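Local atomic coordinates of resiniferatoxin-binding, phosphotriesterase-related protein (Rhodobacter sphaeroides 2.4.1, PDB entry 3K2G), a protein that binds two zinc ions at the active site of a TIM barrel and probably hydrolyses phosphate esters. Residues Leu87-Val92 and Arg119-Glu124; Arg113-Leu118 and Asp166-Arg171. One frame throughout, in Å; residues are numbered along the deposited sequence.

Interaction 1 (Leu87-Val92 and Arg119-Glu124); sequences LAIAEV and RRISAE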
ATOM      1  N   LEU B  87      27.808 -16.445  32.735  1.00 20.63           N
ATOM      2  CA  LEU B  87      27.243 -16.640  31.401  1.00 20.68           C
ATOM      3  C   LEU B  87      27.159 -15.290  30.689  1.00 19.18           C
ATOM      4  O   LEU B  87      27.446 -15.181  29.491  1.00 17.35           O
ATOM      5  CB  LEU B  87      25.844 -17.265  31.498  1.00 21.53           C
ATOM      6  CG  LEU B  87      25.101 -17.490  30.173  1.00 20.47           C
ATOM      7  CD1 LEU B  87      25.940 -18.356  29.250  1.00 20.44           C
ATOM      8  CD2 LEU B  87      23.757 -18.141  30.436  1.00 20.51           C
ATOM      9  N   ALA B  88      26.760 -14.265  31.436  1.00 18.05           N
ATOM     10  CA  ALA B  88      26.660 -12.916  30.890  1.00 19.13           C
ATOM     11  C   ALA B  88      28.023 -12.534  30.326  1.00 18.57           C
ATOM     12  O   ALA B  88      28.128 -12.039  29.204  1.00 18.22           O
ATOM     13  CB  ALA B  88      26.249 -11.935  31.984  1.00 17.58           C
ATOM     14  N   ILE B  89      29.070 -12.784  31.107  1.00 19.08           N
ATOM     15  CA  ILE B  89      30.425 -12.467  30.681  1.00 20.30           C
ATOM     16  C   ILE B  89      30.807 -13.211  29.406  1.00 20.20           C
ATOM     17  O   ILE B  89      31.408 -12.631  28.506  1.00 21.76           O
ATOM     18  CB  ILE B  89      31.449 -12.796  31.797  1.00 22.17           C
ATOM     19  CG1 ILE B  89      31.307 -11.782  32.932  1.00 22.28           C
ATOM     20  CG2 ILE B  89      32.868 -12.790  31.233  1.00 22.20           C
ATOM     21  CD1 ILE B  89      32.060 -12.150  34.191  1.00 22.89           C
ATOM     22  N   ALA B  90      30.469 -14.496  29.326  1.00 19.85           N
ATOM     23  CA  ALA B  90      30.798 -15.273  28.135  1.00 19.06           C
ATOM     24  C   ALA B  90      29.996 -14.780  26.931  1.00 18.56           C
ATOM     25  O   ALA B  90      30.524 -14.654  25.822  1.00 15.23           O
ATOM     26  CB  ALA B  90      30.519 -16.758  28.372  1.00 18.75           C
ATOM     27  N   GLU B  91      28.717 -14.503  27.157  1.00 17.44           N
ATOM     28  CA  GLU B  91      27.842 -14.035  26.089  1.00 18.26           C
ATOM     29  C   GLU B  91      28.281 -12.665  25.577  1.00 17.07           C
ATOM     30  O   GLU B  91      28.198 -12.393  24.383  1.00 17.36           O
ATOM     31  CB  GLU B  91      26.401 -13.977  26.592  1.00 20.97           C
ATOM     32  CG  GLU B  91      25.761 -15.346  26.848  1.00 19.21           C
ATOM     33  CD  GLU B  91      25.308 -16.043  25.568  1.00 20.20           C
ATOM     34  OE1 GLU B  91      24.919 -15.342  24.607  1.00 15.06           O
ATOM     35  OE2 GLU B  91      25.321 -17.292  25.526  1.00 16.99           O
ATOM     36  N   VAL B  92      28.750 -11.808  26.483  1.00 16.93           N
ATOM     37  CA  VAL B  92      29.207 -10.477  26.098  1.00 18.49           C
ATOM     38  C   VAL B  92      30.528 -10.567  25.335  1.00 19.66           C
ATOM     39  O   VAL B  92      30.791  -9.772  24.429  1.00 18.19           O
ATOM     40  CB  VAL B  92      29.368  -9.560  27.339  1.00 19.61           C
ATOM     41  CG1 VAL B  92      30.090  -8.269  26.960  1.00 19.23           C
ATOM     42  CG2 VAL B  92      27.998  -9.236  27.914  1.00 17.07           C
ATOM     43  N   ARG B 119      30.384  -3.809  36.750  1.00 25.08           N
ATOM     44  CA  ARG B 119      31.824  -3.586  36.794  1.00 26.50           C
ATOM     45  C   ARG B 119      32.611  -4.881  36.601  1.00 27.42           C
ATOM     46  O   ARG B 119      33.654  -4.895  35.942  1.00 27.58           O
ATOM     47  CB  ARG B 119      32.210  -2.909  38.113  1.00 27.78           C
ATOM     48  CG  ARG B 119      31.960  -1.404  38.104  1.00 26.75           C
ATOM     49  CD  ARG B 119      32.218  -0.759  39.457  1.00 28.62           C
ATOM     50  NE  ARG B 119      32.307   0.696  39.340  1.00 30.79           N
ATOM     51  CZ  ARG B 119      32.476   1.529  40.364  1.00 31.82           C
ATOM     52  NH1 ARG B 119      32.569   1.058  41.601  1.00 31.53           N
ATOM     53  NH2 ARG B 119      32.565   2.836  40.148  1.00 31.40           N
ATOM     54  N   ARG B 120      32.116  -5.975  37.166  1.00 28.33           N
ATOM     55  CA  ARG B 120      32.807  -7.245  37.004  1.00 29.52           C
ATOM     56  C   ARG B 120      32.721  -7.645  35.534  1.00 27.50           C
ATOM     57  O   ARG B 120      33.686  -8.148  34.957  1.00 27.15           O
ATOM     58  CB  ARG B 120      32.175  -8.328  37.882  1.00 31.42           C
ATOM     59  CG  ARG B 120      32.781  -9.706  37.665  1.00 34.07           C
ATOM     60  CD  ARG B 120      32.096 -10.771  38.500  1.00 37.82           C
ATOM     61  NE  ARG B 120      32.394 -12.106  37.988  1.00 40.31           N
ATOM     62  CZ  ARG B 120      31.806 -13.224  38.407  1.00 40.61           C
ATOM     63  NH1 ARG B 120      30.882 -13.180  39.358  1.00 41.20           N
ATOM     64  NH2 ARG B 120      32.135 -14.386  37.861  1.00 41.98           N
ATOM     65  N   ILE B 121      31.565  -7.404  34.925  1.00 27.49           N
ATOM     66  CA  ILE B 121      31.378  -7.743  33.520  1.00 25.50           C
ATOM     67  C   ILE B 121      32.304  -6.912  32.634  1.00 24.76           C
ATOM     68  O   ILE B 121      32.974  -7.446  31.751  1.00 23.02           O
ATOM     69  CB  ILE B 121      29.913  -7.525  33.085  1.00 25.92           C
ATOM     70  CG1 ILE B 121      28.999  -8.444  33.902  1.00 24.27           C
ATOM     71  CG2 ILE B 121      29.767  -7.795  31.598  1.00 25.43           C
ATOM     72  CD1 ILE B 121      27.527  -8.266  33.624  1.00 23.82           C
ATOM     73  N   SER B 122      32.350  -5.605  32.877  1.00 25.38           N
ATOM     74  CA  SER B 122      33.211  -4.734  32.086  1.00 26.52           C
ATOM     75  C   SER B 122      34.671  -5.108  32.317  1.00 27.25           C
ATOM     76  O   SER B 122      35.475  -5.111  31.388  1.00 26.76           O
ATOM     77  CB  SER B 122      32.991  -3.265  32.460  1.00 26.43           C
ATOM     78  OG  SER B 122      33.432  -2.997  33.779  1.00 28.43           O
ATOM     79  N   ALA B 123      35.008  -5.433  33.560  1.00 28.09           N
ATOM     80  CA  ALA B 123      36.378  -5.802  33.891  1.00 30.55           C
ATOM     81  C   ALA B 123      36.830  -7.080  33.185  1.00 30.57           C
ATOM     82  O   ALA B 123      37.910  -7.120  32.599  1.00 30.17           O
ATOM     83  CB  ALA B 123      36.531  -5.957  35.402  1.00 30.75           C
ATOM     84  N   GLU B 124      35.999  -8.117  33.224  1.00 31.74           N
ATOM     85  CA  GLU B 124      36.355  -9.391  32.601  1.00 32.31           C
ATOM     86  C   GLU B 124      36.168  -9.488  31.090  1.00 31.58           C
ATOM     87  O   GLU B 124      36.781 -10.340  30.449  1.00 31.70           O
ATOM     88  CB  GLU B 124      35.592 -10.534  33.271  1.00 34.04           C
ATOM     89  CG  GLU B 124      35.977 -10.762  34.722  1.00 36.74           C
ATOM     90  CD  GLU B 124      35.244 -11.936  35.332  1.00 38.60           C
ATOM     91  OE1 GLU B 124      35.182 -12.994  34.676  1.00 39.71           O
ATOM     92  OE2 GLU B 124      34.739 -11.807  36.468  1.00 40.94           O
TER
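I89 and I121 meet at the closest point of two helices, their CA atoms 5.6 Å apart, and the buried part of the contact is built round them. The two side chains cross obliquely, CG1 of I89 lying 4.2 Å from CG1 of I121. In I121 the first torsion (chi1 -62°) sets CG1 anti to the carbonyl carbon and leaves CG2 anti to the backbone N, so the two branches spread apart: CD1, at the end of the CG1 arm, reaches CB of A88 at 4.2 Å, and CG2 touches CG2 of the beta-branched V92 at 4.3 Å. A branched isoleucine thus serves two neighbours one helical turn apart, while A88, with no more than a methyl, lets the tip of the longer arm come up against it. These helices, 85-97 and 115-125, lie on the outside of the TIM barrel, separated in sequence by strand 102-105; their segments run the same general way, axes 9.6 Å apart at a crossing angle of -42°. Toward solvent the packing turns from purely apolar to mixed. CD1 of I89 lies over the face of the E124 carboxylate, 3.3 Å from OE1 and scarcely farther from CD and OE2, the two side chains crossing at about a right angle. NE of R120, near the end of an extended chain, meets CD1 of I89 obliquely at 3.8 Å. The same NE of R120 donates to OE2 of E124 at 2.8 Å, on the syn side of the carboxylate but 27° out of its plane, and within the plane of the guanidinium, in a salt bridge inside one helix. Long chains suit this outer edge: CB and CG of E124 flank I89 while its charge pairs, and R120 NH2 has a second acid in D86.

Interaction 2 (Arg113-Leu118 and Asp166-Arg171); sequences RDPVKL and DGTDAR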
ATOM      1  N   ARG B 113      18.928  -3.405  38.731  1.00 27.91           N
ATOM      2  CA  ARG B 113      20.160  -2.693  38.402  1.00 27.47           C
ATOM      3  C   ARG B 113      21.217  -2.994  39.465  1.00 26.38           C
ATOM      4  O   ARG B 113      20.937  -2.919  40.659  1.00 25.06           O
ATOM      5  CB  ARG B 113      19.902  -1.184  38.332  1.00 27.69           C
ATOM      6  CG  ARG B 113      21.133  -0.367  37.951  1.00 28.59           C
ATOM      7  CD  ARG B 113      20.854   1.126  38.003  1.00 28.55           C
ATOM      8  NE  ARG B 113      20.429   1.564  39.330  1.00 29.61           N
ATOM      9  CZ  ARG B 113      20.197   2.833  39.662  1.00 32.08           C
ATOM     10  NH1 ARG B 113      20.349   3.795  38.761  1.00 28.04           N
ATOM     11  NH2 ARG B 113      19.806   3.140  40.894  1.00 29.65           N
ATOM     12  N   ASP B 114      22.424  -3.338  39.027  1.00 26.28           N
ATOM     13  CA  ASP B 114      23.509  -3.660  39.948  1.00 27.26           C
ATOM     14  C   ASP B 114      24.874  -3.217  39.418  1.00 26.30           C
ATOM     15  O   ASP B 114      25.489  -3.909  38.608  1.00 23.48           O
ATOM     16  CB  ASP B 114      23.546  -5.167  40.208  1.00 29.87           C
ATOM     17  CG  ASP B 114      24.417  -5.533  41.395  1.00 32.68           C
ATOM     18  OD1 ASP B 114      25.519  -4.959  41.536  1.00 31.89           O
ATOM     19  OD2 ASP B 114      23.996  -6.405  42.187  1.00 34.01           O
ATOM     20  N   PRO B 115      25.375  -2.065  39.890  1.00 26.34           N
ATOM     21  CA  PRO B 115      26.675  -1.554  39.444  1.00 26.72           C
ATOM     22  C   PRO B 115      27.857  -2.469  39.761  1.00 25.86           C
ATOM     23  O   PRO B 115      28.866  -2.459  39.056  1.00 24.13           O
ATOM     24  CB  PRO B 115      26.774  -0.198  40.145  1.00 26.47           C
ATOM     25  CG  PRO B 115      25.955  -0.386  41.376  1.00 28.41           C
ATOM     26  CD  PRO B 115      24.761  -1.153  40.869  1.00 27.17           C
ATOM     27  N   VAL B 116      27.736  -3.258  40.821  1.00 26.75           N
ATOM     28  CA  VAL B 116      28.814  -4.167  41.185  1.00 27.56           C
ATOM     29  C   VAL B 116      28.995  -5.211  40.087  1.00 26.42           C
ATOM     30  O   VAL B 116      30.108  -5.451  39.621  1.00 25.61           O
ATOM     31  CB  VAL B 116      28.514  -4.890  42.513  1.00 29.12           C
ATOM     32  CG1 VAL B 116      29.660  -5.820  42.862  1.00 30.64           C
ATOM     33  CG2 VAL B 116      28.299  -3.868  43.624  1.00 30.14           C
ATOM     34  N   LYS B 117      27.889  -5.821  39.674  1.00 27.15           N
ATOM     35  CA  LYS B 117      27.910  -6.839  38.631  1.00 26.28           C
ATOM     36  C   LYS B 117      28.414  -6.260  37.314  1.00 25.23           C
ATOM     37  O   LYS B 117      29.272  -6.850  36.657  1.00 24.07           O
ATOM     38  CB  LYS B 117      26.508  -7.417  38.427  1.00 29.20           C
ATOM     39  CG  LYS B 117      25.904  -8.114  39.643  1.00 31.82           C
ATOM     40  CD  LYS B 117      24.578  -8.771  39.252  1.00 34.72           C
ATOM     41  CE  LYS B 117      23.826  -9.357  40.438  1.00 36.18           C
ATOM     42  NZ  LYS B 117      24.530 -10.519  41.051  1.00 37.44           N
ATOM     43  N   LEU B 118      27.876  -5.103  36.934  1.00 25.18           N
ATOM     44  CA  LEU B 118      28.281  -4.445  35.696  1.00 24.95           C
ATOM     45  C   LEU B 118      29.795  -4.239  35.638  1.00 23.94           C
ATOM     46  O   LEU B 118      30.419  -4.467  34.603  1.00 22.40           O
ATOM     47  CB  LEU B 118      27.570  -3.090  35.545  1.00 24.65           C
ATOM     48  CG  LEU B 118      26.049  -3.102  35.354  1.00 25.98           C
ATOM     49  CD1 LEU B 118      25.569  -1.706  34.990  1.00 23.20           C
ATOM     50  CD2 LEU B 118      25.676  -4.090  34.253  1.00 23.46           C
ATOM     51  N   ASP B 166      23.602   3.106  44.292  1.00 33.15           N
ATOM     52  CA  ASP B 166      23.421   1.919  45.118  1.00 37.01           C
ATOM     53  C   ASP B 166      24.574   1.643  46.089  1.00 36.84           C
ATOM     54  O   ASP B 166      25.062   0.517  46.183  1.00 37.79           O
ATOM     55  CB  ASP B 166      23.202   0.700  44.215  1.00 39.89           C
ATOM     56  CG  ASP B 166      22.084  -0.195  44.710  1.00 43.62           C
ATOM     57  OD1 ASP B 166      22.192  -0.718  45.841  1.00 45.69           O
ATOM     58  OD2 ASP B 166      21.093  -0.370  43.969  1.00 46.27           O
ATOM     59  N   GLY B 167      25.009   2.670  46.808  1.00 36.58           N
ATOM     60  CA  GLY B 167      26.082   2.484  47.769  1.00 36.08           C
ATOM     61  C   GLY B 167      27.491   2.489  47.209  1.00 35.59           C
ATOM     62  O   GLY B 167      28.454   2.396  47.969  1.00 35.88           O
ATOM     63  N   THR B 168      27.620   2.596  45.889  1.00 33.71           N
ATOM     64  CA  THR B 168      28.929   2.619  45.244  1.00 32.18           C
ATOM     65  C   THR B 168      29.222   4.014  44.694  1.00 30.81           C
ATOM     66  O   THR B 168      28.374   4.908  44.775  1.00 29.23           O
ATOM     67  CB  THR B 168      28.997   1.621  44.069  1.00 33.35           C
ATOM     68  OG1 THR B 168      30.359   1.472  43.648  1.00 37.00           O
ATOM     69  CG2 THR B 168      28.186   2.134  42.890  1.00 29.52           C
ATOM     70  N   ASP B 169      30.416   4.197  44.133  1.00 29.44           N
ATOM     71  CA  ASP B 169      30.790   5.488  43.560  1.00 29.69           C
ATOM     72  C   ASP B 169      30.628   5.454  42.043  1.00 29.08           C
ATOM     73  O   ASP B 169      31.093   6.344  41.330  1.00 29.40           O
ATOM     74  CB  ASP B 169      32.230   5.861  43.937  1.00 30.99           C
ATOM     75  CG  ASP B 169      33.256   4.901  43.371  1.00 32.83           C
ATOM     76  OD1 ASP B 169      32.899   3.744  43.078  1.00 33.64           O
ATOM     77  OD2 ASP B 169      34.431   5.305  43.235  1.00 35.54           O
ATOM     78  N   ALA B 170      29.968   4.410  41.556  1.00 28.12           N
ATOM     79  CA  ALA B 170      29.720   4.282  40.128  1.00 25.63           C
ATOM     80  C   ALA B 170      28.608   5.274  39.808  1.00 24.35           C
ATOM     81  O   ALA B 170      27.601   5.333  40.511  1.00 23.46           O
ATOM     82  CB  ALA B 170      29.282   2.864  39.790  1.00 26.59           C
ATOM     83  N   ARG B 171      28.799   6.062  38.758  1.00 22.98           N
ATOM     84  CA  ARG B 171      27.801   7.047  38.374  1.00 22.95           C
ATOM     85  C   ARG B 171      27.105   6.659  37.072  1.00 21.57           C
ATOM     86  O   ARG B 171      27.666   5.928  36.252  1.00 20.43           O
ATOM     87  CB  ARG B 171      28.458   8.426  38.274  1.00 23.07           C
ATOM     88  CG  ARG B 171      28.913   8.939  39.635  1.00 26.35           C
ATOM     89  CD  ARG B 171      29.627  10.265  39.548  1.00 26.79           C
ATOM     90  NE  ARG B 171      30.968  10.129  38.998  1.00 28.08           N
ATOM     91  CZ  ARG B 171      31.813  11.143  38.842  1.00 30.54           C
ATOM     92  NH1 ARG B 171      31.447  12.370  39.196  1.00 31.07           N
ATOM     93  NH2 ARG B 171      33.022  10.933  38.339  1.00 28.28           N
TER
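P115 packs its ring against three residues of the 166-171 loop, and these apolar touches carry most of the contact. CG of the P115 ring lies 3.7 Å from CG2 of T168, the two side chains sliding past each other in opposite directions. T168 has OG1 anti to the backbone N (chi1 -168°), which puts CG2 between the backbone N and the carbonyl carbon, from where it meets both CG and CB of P115. On the same ring, CB of P115 touches CB of A170 at 4.0 Å, and CG of P115 meets CB of D166 at 4.1 Å, D166 crossing the proline at about a right angle. A170 is small enough for the loop to lie close to the helix.

None of the polar bonds joins the two segments. D114 is the N-cap of helix 115-125: its OD1 accepts from K117 N at 3.1 Å, from above the carboxylate plane, and weakly from V116 N. Proline suits the first turn beside it, where an amide N-H has no carbonyl of a preceding turn to bond.

Charge enters only at longer range. R113 NH2 is 4.8 Å from D166 OD2, too far for a salt bridge; the guanidinium pairs instead with E160 and donates to the carbonyl of G132, its side chain about 8 Å from that of the zinc ligand H36. The contact therefore joins the N-terminal end of a barrel helix to the loop before strand 175-178 chiefly by dispersion and shape; any attraction between R113 and D166 is probably only a modest addition.

Both contacts use helix 115-125, interaction 2 at its N-terminal end and interaction 1 further along, with centres about 15 Å apart. Interaction 1 is the more buried and joins helix to helix through branched aliphatic side chains, its charges confined to the exposed side; interaction 2 is partly buried and sets the helix start against an irregular loop, with a proline as the main apolar surface. R119 connects the two: it belongs to the segment 119-124 but turns from the 87-92 helix toward the 166-171 loop, where its NH1 forms a salt bridge with OD1 of D169 at 3.1 Å and its side chain packs on T168 and A170.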